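Local coordinates for succinoglycan biosynthesis protein (Bacillus cereus ATCC 14579, PDB 2QGM) that belongs to the erythromycin esterase-like family and is probably a hydrolase, although its substrate and its part in polysaccharide biosynthesis remain unestablished, at residues Asn40-Ile45 against Asn375-Lys380; Val77-Asn82 against Val337-Thr342; Phe106-Met111 against Glu295-Lys300; Ser277-His282 against Lys318-Val323; Asn347-Ser352 against Gly360-Asp365. All coordinates share one frame; numbering follows the deposited sequence.

Contact 1 of 5, residues Asn40-Ile45 against Asn375-Lys380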
# COMPACT_ATOMS: atom_id res chain seq x y z
N ASN A 40 -19.51 -23.03 17.26
CA ASN A 40 -18.50 -22.87 18.30
C ASN A 40 -17.33 -21.97 17.88
O ASN A 40 -16.85 -21.16 18.69
CB ASN A 40 -17.97 -24.24 18.72
CG ASN A 40 -19.04 -25.11 19.36
OD1 ASN A 40 -19.54 -24.81 20.44
ND2 ASN A 40 -19.39 -26.21 18.70
N ILE A 41 -16.86 -22.11 16.65
CA ILE A 41 -15.75 -21.28 16.20
C ILE A 41 -16.18 -19.82 16.07
O ILE A 41 -15.40 -18.92 16.35
CB ILE A 41 -15.15 -21.78 14.86
CG1 ILE A 41 -16.22 -21.75 13.76
CG2 ILE A 41 -14.59 -23.19 15.03
CD1 ILE A 41 -15.73 -22.27 12.42
N VAL A 42 -17.42 -19.60 15.65
CA VAL A 42 -17.91 -18.23 15.51
C VAL A 42 -18.02 -17.62 16.91
O VAL A 42 -17.84 -16.41 17.08
CB VAL A 42 -19.31 -18.18 14.83
CG1 VAL A 42 -19.91 -16.79 14.97
CG2 VAL A 42 -19.19 -18.54 13.36
N LYS A 43 -18.29 -18.46 17.90
CA LYS A 43 -18.41 -17.99 19.27
C LYS A 43 -17.05 -17.61 19.84
O LYS A 43 -16.93 -16.65 20.60
CB LYS A 43 -19.05 -19.08 20.14
CG LYS A 43 -19.76 -18.55 21.37
CD LYS A 43 -20.94 -17.68 20.98
CE LYS A 43 -21.47 -16.86 22.15
NZ LYS A 43 -21.96 -17.69 23.29
N SER A 44 -16.02 -18.36 19.45
CA SER A 44 -14.66 -18.13 19.92
C SER A 44 -14.09 -16.83 19.36
O SER A 44 -13.40 -16.09 20.06
CB SER A 44 -13.77 -19.31 19.52
OG SER A 44 -12.49 -19.25 20.13
N ILE A 45 -14.39 -16.55 18.09
CA ILE A 45 -13.91 -15.33 17.44
C ILE A 45 -14.64 -14.13 18.04
O ILE A 45 -14.02 -13.13 18.38
CB ILE A 45 -14.17 -15.37 15.92
CG1 ILE A 45 -13.55 -16.63 15.32
CG2 ILE A 45 -13.60 -14.12 15.26
CD1 ILE A 45 -13.95 -16.90 13.87
N ASN A 375 -13.74 -15.35 5.20
CA ASN A 375 -14.66 -14.24 5.01
C ASN A 375 -16.10 -14.51 5.41
O ASN A 375 -16.73 -13.68 6.07
CB ASN A 375 -14.60 -13.78 3.56
CG ASN A 375 -13.22 -13.28 3.18
OD1 ASN A 375 -12.92 -12.09 3.32
ND2 ASN A 375 -12.37 -14.18 2.73
N TYR A 376 -16.64 -15.64 5.00
CA TYR A 376 -18.02 -15.93 5.35
C TYR A 376 -18.17 -16.30 6.82
O TYR A 376 -19.21 -16.02 7.42
CB TYR A 376 -18.59 -16.98 4.41
CG TYR A 376 -19.27 -16.30 3.24
CD1 TYR A 376 -20.57 -15.83 3.35
CD2 TYR A 376 -18.57 -16.02 2.06
CE1 TYR A 376 -21.16 -15.08 2.34
CE2 TYR A 376 -19.15 -15.27 1.04
CZ TYR A 376 -20.45 -14.80 1.19
OH TYR A 376 -21.02 -14.02 0.21
N THR A 377 -17.14 -16.89 7.40
CA THR A 377 -17.19 -17.25 8.81
C THR A 377 -17.16 -15.95 9.62
O THR A 377 -17.85 -15.82 10.63
CB THR A 377 -15.99 -18.13 9.23
OG1 THR A 377 -16.03 -19.38 8.52
CG2 THR A 377 -16.03 -18.42 10.72
N LEU A 378 -16.37 -14.99 9.17
CA LEU A 378 -16.26 -13.71 9.85
C LEU A 378 -17.60 -12.98 9.79
O LEU A 378 -17.96 -12.23 10.70
CB LEU A 378 -15.17 -12.84 9.20
CG LEU A 378 -13.71 -13.25 9.45
CD1 LEU A 378 -12.79 -12.39 8.58
CD2 LEU A 378 -13.37 -13.08 10.92
N GLY A 379 -18.34 -13.20 8.70
CA GLY A 379 -19.63 -12.56 8.53
C GLY A 379 -20.67 -13.08 9.51
O GLY A 379 -21.67 -12.41 9.78
N LYS A 380 -20.42 -14.27 10.05
CA LYS A 380 -21.32 -14.91 11.01
C LYS A 380 -21.22 -14.27 12.39
O LYS A 380 -22.18 -14.26 13.15
CB LYS A 380 -20.99 -16.40 11.12
CG LYS A 380 -21.24 -17.20 9.85
CD LYS A 380 -22.72 -17.30 9.51
CE LYS A 380 -22.94 -18.15 8.27
NZ LYS A 380 -24.37 -18.24 7.86

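Contact 2 of 5, residues Val77-Asn82 against Val337-Thr342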
# COMPACT_ATOMS: atom_id res chain seq x y z
N VAL A 77 3.61 -0.22 9.95
CA VAL A 77 2.29 -0.85 9.96
C VAL A 77 1.75 -0.97 8.54
O VAL A 77 1.63 0.03 7.83
CB VAL A 77 1.26 -0.06 10.81
CG1 VAL A 77 -0.15 -0.60 10.58
CG2 VAL A 77 1.61 -0.17 12.29
N GLY A 78 1.43 -2.20 8.12
CA GLY A 78 0.88 -2.41 6.79
C GLY A 78 -0.63 -2.38 6.90
O GLY A 78 -1.20 -3.08 7.75
N LEU A 79 -1.29 -1.58 6.07
CA LEU A 79 -2.74 -1.45 6.09
C LEU A 79 -3.32 -1.91 4.76
O LEU A 79 -3.32 -1.17 3.78
CB LEU A 79 -3.14 0.01 6.33
CG LEU A 79 -2.52 0.73 7.53
CD1 LEU A 79 -2.79 2.23 7.41
CD2 LEU A 79 -3.11 0.18 8.82
N GLY A 80 -3.84 -3.14 4.73
CA GLY A 80 -4.39 -3.66 3.49
C GLY A 80 -5.84 -3.33 3.19
O GLY A 80 -6.52 -2.66 3.96
N GLU A 81 -6.28 -3.78 2.02
CA GLU A 81 -7.65 -3.60 1.56
C GLU A 81 -8.03 -4.86 0.77
O GLU A 81 -7.27 -5.32 -0.10
CB GLU A 81 -7.79 -2.33 0.70
CG GLU A 81 -6.69 -2.13 -0.32
CD GLU A 81 -6.71 -0.73 -0.90
OE1 GLU A 81 -6.78 0.23 -0.11
OE2 GLU A 81 -6.64 -0.59 -2.14
N ASN A 82 -9.19 -5.42 1.10
CA ASN A 82 -9.65 -6.64 0.46
C ASN A 82 -9.88 -6.49 -1.04
O ASN A 82 -9.70 -7.44 -1.80
CB ASN A 82 -10.93 -7.15 1.14
CG ASN A 82 -11.02 -8.66 1.11
OD1 ASN A 82 -10.28 -9.32 0.38
ND2 ASN A 82 -11.93 -9.22 1.91
N VAL A 337 4.13 -4.66 11.64
CA VAL A 337 2.86 -5.28 11.99
C VAL A 337 1.94 -5.18 10.77
O VAL A 337 1.88 -4.14 10.11
CB VAL A 337 2.19 -4.57 13.19
CG1 VAL A 337 0.75 -5.04 13.34
CG2 VAL A 337 2.96 -4.86 14.47
N THR A 338 1.25 -6.28 10.47
CA THR A 338 0.34 -6.32 9.33
C THR A 338 -1.12 -6.39 9.72
O THR A 338 -1.52 -7.24 10.51
CB THR A 338 0.61 -7.55 8.43
OG1 THR A 338 0.69 -8.73 9.23
CG2 THR A 338 1.90 -7.37 7.66
N ILE A 339 -1.91 -5.48 9.15
CA ILE A 339 -3.34 -5.42 9.41
C ILE A 339 -4.07 -5.65 8.09
O ILE A 339 -4.14 -4.74 7.26
CB ILE A 339 -3.74 -4.04 9.96
CG1 ILE A 339 -2.89 -3.72 11.18
CG2 ILE A 339 -5.24 -4.03 10.29
CD1 ILE A 339 -3.13 -2.35 11.76
N GLY A 340 -4.60 -6.85 7.91
CA GLY A 340 -5.31 -7.18 6.69
C GLY A 340 -6.76 -6.72 6.70
O GLY A 340 -7.34 -6.50 7.76
N SER A 341 -7.34 -6.59 5.51
CA SER A 341 -8.72 -6.16 5.35
C SER A 341 -9.61 -7.31 4.89
O SER A 341 -9.28 -8.00 3.92
CB SER A 341 -8.80 -5.03 4.32
OG SER A 341 -10.13 -4.84 3.85
N THR A 342 -10.73 -7.51 5.57
CA THR A 342 -11.65 -8.57 5.20
C THR A 342 -13.09 -8.05 5.13
O THR A 342 -13.48 -7.16 5.88
CB THR A 342 -11.61 -9.78 6.19
OG1 THR A 342 -11.84 -9.33 7.53
CG2 THR A 342 -10.26 -10.48 6.12

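Contact 3 of 5, residues Phe106-Met111 against Glu295-Lys300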
# COMPACT_ATOMS: atom_id res chain seq x y z
N PHE A 106 2.41 8.27 14.04
CA PHE A 106 2.81 7.81 12.72
C PHE A 106 2.93 9.06 11.85
O PHE A 106 2.10 9.96 11.94
CB PHE A 106 1.81 6.79 12.17
CG PHE A 106 2.07 5.39 12.65
CD1 PHE A 106 2.79 4.50 11.86
CD2 PHE A 106 1.66 4.99 13.92
CE1 PHE A 106 3.10 3.21 12.33
CE2 PHE A 106 1.96 3.71 14.41
CZ PHE A 106 2.68 2.82 13.61
N THR A 107 3.97 9.11 11.02
CA THR A 107 4.23 10.31 10.22
C THR A 107 4.49 10.11 8.73
O THR A 107 4.30 11.03 7.94
CB THR A 107 5.44 11.04 10.81
OG1 THR A 107 6.52 10.11 10.95
CG2 THR A 107 5.09 11.61 12.19
N ASN A 108 4.93 8.92 8.36
CA ASN A 108 5.21 8.65 6.95
C ASN A 108 4.07 7.84 6.34
O ASN A 108 3.76 6.74 6.80
CB ASN A 108 6.51 7.85 6.81
CG ASN A 108 7.67 8.53 7.49
OD1 ASN A 108 8.42 7.91 8.25
ND2 ASN A 108 7.83 9.82 7.23
N PHE A 109 3.45 8.38 5.30
CA PHE A 109 2.37 7.67 4.64
C PHE A 109 2.89 7.19 3.28
O PHE A 109 3.00 7.98 2.34
CB PHE A 109 1.16 8.59 4.46
CG PHE A 109 -0.03 7.90 3.86
CD1 PHE A 109 -0.79 7.01 4.61
CD2 PHE A 109 -0.36 8.11 2.52
CE1 PHE A 109 -1.87 6.33 4.04
CE2 PHE A 109 -1.43 7.43 1.94
CZ PHE A 109 -2.18 6.54 2.70
N ALA A 110 3.21 5.90 3.21
CA ALA A 110 3.74 5.29 1.98
C ALA A 110 2.61 4.53 1.29
O ALA A 110 2.13 3.52 1.80
CB ALA A 110 4.90 4.34 2.32
N MSE A 111 2.20 5.02 0.12
CA MSE A 111 1.08 4.43 -0.61
C MSE A 111 1.49 3.69 -1.87
O MSE A 111 2.50 4.02 -2.49
CB MSE A 111 0.07 5.53 -0.97
CG MSE A 111 -1.22 5.04 -1.62
SE MSE A 111 -2.39 6.47 -2.16
CE MSE A 111 -3.93 6.04 -1.11
N GLU A 295 13.81 5.47 7.49
CA GLU A 295 15.18 5.83 7.83
C GLU A 295 15.53 7.28 7.53
O GLU A 295 16.43 7.85 8.15
CB GLU A 295 16.18 4.91 7.14
CG GLU A 295 16.15 4.95 5.63
CD GLU A 295 17.23 4.08 5.00
OE1 GLU A 295 18.42 4.46 5.06
OE2 GLU A 295 16.88 3.01 4.45
N THR A 296 14.82 7.88 6.58
CA THR A 296 15.10 9.26 6.20
C THR A 296 14.37 10.30 7.04
O THR A 296 14.96 11.29 7.46
CB THR A 296 14.75 9.50 4.72
OG1 THR A 296 15.47 8.56 3.92
CG2 THR A 296 15.14 10.91 4.31
N PHE A 297 13.09 10.06 7.29
CA PHE A 297 12.27 11.02 8.03
C PHE A 297 12.00 10.67 9.49
O PHE A 297 11.56 11.51 10.26
CB PHE A 297 10.96 11.21 7.27
CG PHE A 297 11.16 11.73 5.87
CD1 PHE A 297 11.69 13.00 5.65
CD2 PHE A 297 10.85 10.93 4.77
CE1 PHE A 297 11.91 13.47 4.36
CE2 PHE A 297 11.07 11.40 3.47
CZ PHE A 297 11.60 12.67 3.26
N GLY A 298 12.27 9.42 9.87
CA GLY A 298 12.04 9.01 11.24
C GLY A 298 10.57 8.91 11.56
O GLY A 298 9.75 8.81 10.65
N GLY A 299 10.22 8.95 12.84
CA GLY A 299 8.82 8.83 13.23
C GLY A 299 8.39 7.39 13.06
O GLY A 299 9.11 6.48 13.47
N LYS A 300 7.23 7.18 12.44
CA LYS A 300 6.72 5.84 12.20
C LYS A 300 6.10 5.80 10.81
O LYS A 300 5.64 6.82 10.30
CB LYS A 300 5.68 5.45 13.25
CG LYS A 300 6.22 5.40 14.67
CD LYS A 300 5.10 5.05 15.63
CE LYS A 300 5.59 4.89 17.05
NZ LYS A 300 4.44 4.71 17.97
O HOH W 1 8.38 11.38 9.39

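Contact 4 of 5, residues Ser277-His282 against Lys318-Val323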
# COMPACT_ATOMS: atom_id res chain seq x y z
N SER A 277 10.92 -12.85 -12.01
CA SER A 277 12.04 -11.99 -11.62
C SER A 277 11.65 -10.52 -11.56
O SER A 277 12.14 -9.77 -10.72
CB SER A 277 13.22 -12.17 -12.59
OG SER A 277 13.75 -13.48 -12.50
N ILE A 278 10.75 -10.09 -12.44
CA ILE A 278 10.33 -8.70 -12.44
C ILE A 278 9.44 -8.45 -11.23
O ILE A 278 9.59 -7.44 -10.53
CB ILE A 278 9.57 -8.34 -13.72
CG1 ILE A 278 10.46 -8.64 -14.93
CG2 ILE A 278 9.19 -6.87 -13.72
CD1 ILE A 278 9.83 -8.29 -16.25
N ILE A 279 8.51 -9.37 -10.99
CA ILE A 279 7.61 -9.25 -9.85
C ILE A 279 8.41 -9.19 -8.56
O ILE A 279 8.11 -8.41 -7.67
CB ILE A 279 6.65 -10.46 -9.76
CG1 ILE A 279 5.80 -10.54 -11.02
CG2 ILE A 279 5.77 -10.34 -8.52
CD1 ILE A 279 4.85 -9.38 -11.21
N LYS A 280 9.44 -10.03 -8.46
CA LYS A 280 10.25 -10.04 -7.26
C LYS A 280 10.95 -8.69 -7.06
O LYS A 280 10.97 -8.16 -5.96
CB LYS A 280 11.30 -11.15 -7.32
CG LYS A 280 12.13 -11.27 -6.06
CD LYS A 280 13.27 -12.26 -6.25
CE LYS A 280 13.95 -12.56 -4.93
NZ LYS A 280 13.03 -13.25 -3.98
N LEU A 281 11.51 -8.13 -8.13
CA LEU A 281 12.17 -6.84 -8.03
C LEU A 281 11.16 -5.76 -7.67
O LEU A 281 11.42 -4.90 -6.83
CB LEU A 281 12.89 -6.49 -9.33
CG LEU A 281 14.19 -7.26 -9.62
CD1 LEU A 281 14.60 -7.03 -11.06
CD2 LEU A 281 15.30 -6.84 -8.66
N HIS A 282 10.00 -5.80 -8.30
CA HIS A 282 8.97 -4.81 -8.02
C HIS A 282 8.61 -4.79 -6.53
O HIS A 282 8.54 -3.72 -5.92
CB HIS A 282 7.71 -5.10 -8.84
CG HIS A 282 6.57 -4.18 -8.53
ND1 HIS A 282 5.59 -4.51 -7.62
CD2 HIS A 282 6.26 -2.95 -8.99
CE1 HIS A 282 4.72 -3.51 -7.54
NE2 HIS A 282 5.11 -2.55 -8.36
N LYS A 318 0.47 -17.43 -8.35
CA LYS A 318 0.72 -17.28 -9.78
C LYS A 318 0.94 -15.84 -10.23
O LYS A 318 1.76 -15.59 -11.11
CB LYS A 318 -0.40 -17.94 -10.59
CG LYS A 318 -0.31 -19.47 -10.58
CD LYS A 318 -1.41 -20.14 -11.40
CE LYS A 318 -1.23 -21.65 -11.39
NZ LYS A 318 -2.34 -22.36 -12.10
N LEU A 319 0.22 -14.90 -9.63
CA LEU A 319 0.37 -13.49 -10.00
C LEU A 319 1.42 -12.79 -9.14
O LEU A 319 2.15 -11.93 -9.62
CB LEU A 319 -0.95 -12.74 -9.87
CG LEU A 319 -2.02 -13.04 -10.92
CD1 LEU A 319 -3.20 -12.09 -10.73
CD2 LEU A 319 -1.43 -12.87 -12.31
N TYR A 320 1.48 -13.17 -7.87
CA TYR A 320 2.45 -12.57 -6.96
C TYR A 320 3.18 -13.61 -6.13
O TYR A 320 2.85 -13.82 -4.96
CB TYR A 320 1.75 -11.57 -6.05
CG TYR A 320 1.31 -10.33 -6.78
CD1 TYR A 320 2.24 -9.35 -7.13
CD2 TYR A 320 -0.01 -10.14 -7.16
CE1 TYR A 320 1.86 -8.22 -7.83
CE2 TYR A 320 -0.40 -9.01 -7.87
CZ TYR A 320 0.54 -8.05 -8.20
OH TYR A 320 0.18 -6.94 -8.92
N PRO A 321 4.19 -14.28 -6.72
CA PRO A 321 4.98 -15.30 -6.03
C PRO A 321 5.88 -14.67 -4.97
O PRO A 321 6.42 -15.36 -4.10
CB PRO A 321 5.77 -15.95 -7.17
CG PRO A 321 5.98 -14.80 -8.10
CD PRO A 321 4.61 -14.16 -8.13
N TYR A 322 6.04 -13.36 -5.06
CA TYR A 322 6.82 -12.60 -4.08
C TYR A 322 6.02 -11.35 -3.80
O TYR A 322 5.34 -10.83 -4.69
CB TYR A 322 8.20 -12.20 -4.63
CG TYR A 322 9.05 -13.38 -5.04
CD1 TYR A 322 9.02 -13.87 -6.34
CD2 TYR A 322 9.83 -14.06 -4.10
CE1 TYR A 322 9.75 -15.01 -6.70
CE2 TYR A 322 10.56 -15.20 -4.44
CZ TYR A 322 10.51 -15.67 -5.75
OH TYR A 322 11.19 -16.81 -6.10
N VAL A 323 6.05 -10.88 -2.55
CA VAL A 323 5.33 -9.66 -2.20
C VAL A 323 6.15 -8.82 -1.23
O VAL A 323 6.94 -9.35 -0.44
CB VAL A 323 3.94 -9.96 -1.58
CG1 VAL A 323 3.06 -10.70 -2.58
CG2 VAL A 323 4.09 -10.77 -0.30

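Contact 5 of 5, residues Asn347-Ser352 against Gly360-Asp365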
# COMPACT_ATOMS: atom_id res chain seq x y z
N ASN A 347 -21.12 -5.14 -3.21
CA ASN A 347 -20.67 -4.79 -4.56
C ASN A 347 -19.42 -3.93 -4.44
O ASN A 347 -19.20 -3.28 -3.42
CB ASN A 347 -21.75 -3.99 -5.29
CG ASN A 347 -22.95 -4.84 -5.68
OD1 ASN A 347 -24.02 -4.32 -5.99
ND2 ASN A 347 -22.76 -6.15 -5.70
N PHE A 348 -18.60 -3.93 -5.48
CA PHE A 348 -17.38 -3.15 -5.44
C PHE A 348 -17.08 -2.57 -6.81
O PHE A 348 -17.61 -3.02 -7.83
CB PHE A 348 -16.21 -4.02 -4.99
CG PHE A 348 -16.00 -5.22 -5.85
CD1 PHE A 348 -15.26 -5.14 -7.03
CD2 PHE A 348 -16.57 -6.44 -5.51
CE1 PHE A 348 -15.10 -6.25 -7.85
CE2 PHE A 348 -16.42 -7.55 -6.32
CZ PHE A 348 -15.68 -7.46 -7.50
N THR A 349 -16.22 -1.55 -6.82
CA THR A 349 -15.81 -0.88 -8.05
C THR A 349 -14.61 -1.62 -8.61
O THR A 349 -13.72 -2.04 -7.87
CB THR A 349 -15.36 0.56 -7.75
OG1 THR A 349 -16.44 1.30 -7.16
CG2 THR A 349 -14.91 1.25 -9.04
N LEU A 350 -14.59 -1.80 -9.93
CA LEU A 350 -13.47 -2.48 -10.59
C LEU A 350 -13.45 -2.10 -12.07
O LEU A 350 -14.27 -1.31 -12.52
CB LEU A 350 -13.59 -4.01 -10.42
CG LEU A 350 -14.65 -4.86 -11.15
CD1 LEU A 350 -15.95 -4.10 -11.27
CD2 LEU A 350 -14.15 -5.26 -12.52
N TYR A 351 -12.49 -2.66 -12.80
CA TYR A 351 -12.37 -2.38 -14.23
C TYR A 351 -13.24 -3.24 -15.14
O TYR A 351 -14.35 -2.84 -15.51
CB TYR A 351 -10.92 -2.54 -14.66
CG TYR A 351 -10.11 -1.28 -14.51
CD1 TYR A 351 -10.39 -0.15 -15.27
CD2 TYR A 351 -9.05 -1.22 -13.61
CE1 TYR A 351 -9.64 1.00 -15.15
CE2 TYR A 351 -8.28 -0.07 -13.48
CZ TYR A 351 -8.58 1.04 -14.26
OH TYR A 351 -7.82 2.18 -14.15
N SER A 352 -12.74 -4.41 -15.50
CA SER A 352 -13.49 -5.31 -16.39
C SER A 352 -13.64 -6.71 -15.79
O SER A 352 -12.97 -7.06 -14.82
CB SER A 352 -12.79 -5.40 -17.74
OG SER A 352 -12.75 -4.13 -18.37
N GLY A 360 -9.78 -0.33 -20.20
CA GLY A 360 -11.22 -0.48 -20.10
C GLY A 360 -11.86 0.64 -19.31
O GLY A 360 -11.22 1.65 -19.02
N LYS A 361 -13.13 0.47 -18.95
CA LYS A 361 -13.84 1.49 -18.18
C LYS A 361 -14.20 0.97 -16.80
O LYS A 361 -14.22 -0.24 -16.56
CB LYS A 361 -15.09 1.93 -18.94
CG LYS A 361 -15.77 3.16 -18.35
CD LYS A 361 -16.64 3.86 -19.38
CE LYS A 361 -15.80 4.58 -20.43
NZ LYS A 361 -16.66 5.27 -21.45
N ILE A 362 -14.45 1.89 -15.87
CA ILE A 362 -14.79 1.52 -14.51
C ILE A 362 -16.25 1.09 -14.39
O ILE A 362 -17.15 1.77 -14.89
CB ILE A 362 -14.54 2.69 -13.52
CG1 ILE A 362 -13.04 2.99 -13.42
CG2 ILE A 362 -15.08 2.33 -12.15
CD1 ILE A 362 -12.55 4.03 -14.40
N THR A 363 -16.48 -0.04 -13.73
CA THR A 363 -17.83 -0.58 -13.54
C THR A 363 -17.96 -1.15 -12.13
O THR A 363 -17.13 -0.86 -11.27
CB THR A 363 -18.13 -1.68 -14.58
OG1 THR A 363 -19.51 -2.06 -14.49
CG2 THR A 363 -17.26 -2.90 -14.33
N THR A 364 -18.99 -1.96 -11.91
CA THR A 364 -19.23 -2.57 -10.60
C THR A 364 -19.54 -4.07 -10.71
O THR A 364 -20.12 -4.52 -11.70
CB THR A 364 -20.42 -1.88 -9.88
OG1 THR A 364 -20.09 -0.50 -9.63
CG2 THR A 364 -20.72 -2.56 -8.57
N ASP A 365 -19.15 -4.83 -9.69
CA ASP A 365 -19.41 -6.26 -9.67
C ASP A 365 -19.77 -6.69 -8.25
O ASP A 365 -19.73 -5.88 -7.32
CB ASP A 365 -18.18 -7.03 -10.18
CG ASP A 365 -18.48 -8.50 -10.41
OD1 ASP A 365 -19.66 -8.84 -10.65
OD2 ASP A 365 -17.53 -9.32 -10.37

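Contact 1 of 5, residues Asn40-Ile45 against Asn375-Lys380
A helix-helix crossing near one end of the molecule joins helix 37-48 to helix 374-380. The segment axes pass 9.4 Å apart and cross at -71°, a steep angle that confines the meeting to one patch of each helix. V42 and T377 contribute the largest shares. V42 CG1 stands anti to the backbone N and CG2 anti to the carbonyl carbon, so both branches face the second helix. V42 CG2 lies 3.6 Å from K380 CB, while V42 CG1 comes 3.8 Å from K380 C. The valine thus fits between T377 and K380, one turn apart, with V42 CG2 also 4.1 Å from T377 CG2. That methyl of T377, anti to its own backbone N, is the common target on the second helix: I45 CD1 reaches it at 4.1 Å, the two side chains crossing at about a right angle, and I41 CD1 reaches it at 4.2 Å. T377 OG1 is turned away to a weak hydrogen bond with S373 O. W400 of helix 395-402 packs against both I45 and L378. No hydrogen bond spans the two segments, so their association rests on dispersion and on burial of methyl groups, with the aliphatic root of K380 at its exposed margin.

Contact 2 of 5, residues Val77-Asn82 against Val337-Thr342
I339 sets its CD1 between two side chains of the neighbouring strand, 3.7 Å from V77 CG1 and 3.9 Å from L79 CD2. It crosses V77 obliquely but runs beside L79, both pointing the same way. The CG1 branch of I339 is anti to the carbonyl carbon, which sends the methyl across the strand gap. Beneath this apolar layer the backbones pair in parallel, with V77 opposite V337, G78 opposite T338 and L79 opposite I339. The ladder is regular: G78 N donates to V337 O at 2.8 Å, G78 O accepts from I339 N at 2.9 Å, and G80 N donates to I339 O at 3.0 Å in a nearly straight bond (171°). Strands 76-79 and 336-344 are central neighbours in the mixed eight-stranded sheet of this alpha/beta protein. I71 of helix 65-71 covers the face bearing V77, V337 and I339. Past L79 the first chain leaves strand geometry, yet a side chain takes over the pairing: S341 OG, anti to its backbone N, receives a weak hydrogen bond from N82 N at 3.0 Å. E81 points away from this strand, where its carboxylate meets K93 in a salt bridge and Y140 OH in a hydrogen bond.

Contact 3 of 5, residues Phe106-Met111 against Glu295-Lys300
Two first torsions assemble this contact. At T107, chi1 of 52° puts OG1 in the crowded position between backbone N and carbonyl carbon, facing the incoming chain; at K300, chi1 of -62° sets CG anti to the carbonyl carbon, and the rest of the side chain runs out extended. The K300 chain then crosses the F106 ring at about a right angle. K300 CB sits over one ring face, 3.6 Å from the F106 centroid in a CH-pi contact and offset toward the rim, so that it comes 3.3 Å from F106 CD1. Further along, K300 CD rests 3.6 Å from F106 CE2, and the ammonium continues past the ring to a hydrogen bond with M104 O. The segment 295-300 is the glycine-terminated end of helix 276-297, where G298 and G299 both take positive phi, turning the chain into strand 301-304. That strand lies beside strand 108-111 in the main sheet, so the contact lies just ahead of the place where the two strands run parallel. K300 O is gripped twice by consecutive amides: N108 N at 2.9 Å, nearly along the C=O axis, and T107 N, also at 2.9 Å, from a position 27° above the carbonyl plane. K300 N returns a weak bond of 3.4 Å to T107 OG1. An ordered water extends the polar seam, 2.7 Å from T107 OG1 and donating to G298 O at 3.2 Å.

Contact 4 of 5, residues Ser277-His282 against Lys318-Val323
L319 O is held by one hydrogen bond, donated by the hydroxyl of Y275, just ahead of helix 276-297; between the two segments themselves there is none. The contact packs an early turn of that long helix against the irregular loop leading into helix 324-332, whose N-cap position is V323. Two neighbouring helix residues do the work. I279 points at the loop with CG2 anti to its backbone N, and this methyl is the focus: it lies 3.9 Å from Y320 CD1, 4.0 Å from P321 CD and 3.9 Å from Y322 O. Its other branch ends with I279 CD1 at 4.0 Å from L319 O, an apolar neighbour beside the carbonyl that Y275 holds. The isoleucine and Y320 cross at about a right angle, while the Y320 ring itself meets H309 edge-to-face. K280 covers one face of the Y322 ring. With CG anti to the backbone N (chi1 -176°), the lysine passes over the ring, and its CG makes a CH-pi contact 4.1 Å from the Y322 centroid, only 18° off the ring normal. F327 of helix 324-332 touches both residues. The lysine chain stays extended until chi4, where a bend to 65° turns the ammonium back to the tyrosine: K280 NZ ends 3.2 Å from Y322 CE2 and 3.3 Å from Y322 CD2.

Contact 5 of 5, residues Asn347-Ser352 against Gly360-Asp365
F348 and D365 lie side by side on one face of a two-stranded antiparallel hairpin, pointing the same way, with ring and carboxylate planes 67° apart. The ring takes the crowded position between backbone N and carbonyl carbon (chi1 57°), which folds it across the strand: F348 CZ meets D365 CB at 3.7 Å, while D365 O stands over the ring face near its rim. On the same face L350, also in the crowded position, runs alongside T363 and brings CD1 to 3.5 Å from T363 CG2 and 3.8 Å from D365 CB. The other face holds T349 and its non-hydrogen-bonded partner T364; T349 also crosses I362 of the adjoining loop obliquely, their CG2 methyls a tight 3.3 Å apart. T349 OG1 is hydrogen-bonded to S442 OG. Two reciprocal pairs bind the strands. F348 N donates to D365 O, and D365 N to F348 O; L350 and T363 repeat the pattern, the T363 N to L350 O bond being 2.8 Å long and 174° at the hydrogen. Beyond it Y351 O faces K361 O at 2.8 Å, two acceptors whose opposition probably disfavours a further rung.

How the contacts relate
From the N terminus, helix 37-48 opens contact 1, which closes only at helix 374-380, tying the N-terminal helix to it and enclosing the other four. Strand 76-79 opens contact 2, closed at strand 336-344; contacts 3 and 4 nest within it. These two cross: 106-111 opens contact 3, 277-282 opens contact 4, then 295-300 and 318-323 close them in that order. Both use helix 276-297, which contact 4 joins to the loop before helix 324-332. Contact 5 follows contact 2 in series, a short loop pairing strands 346-350 and 363-366. Contacts 2 and 3 reach the same sheet and touch through V77 and F106; contacts 1 and 2 touch through L378 and T342.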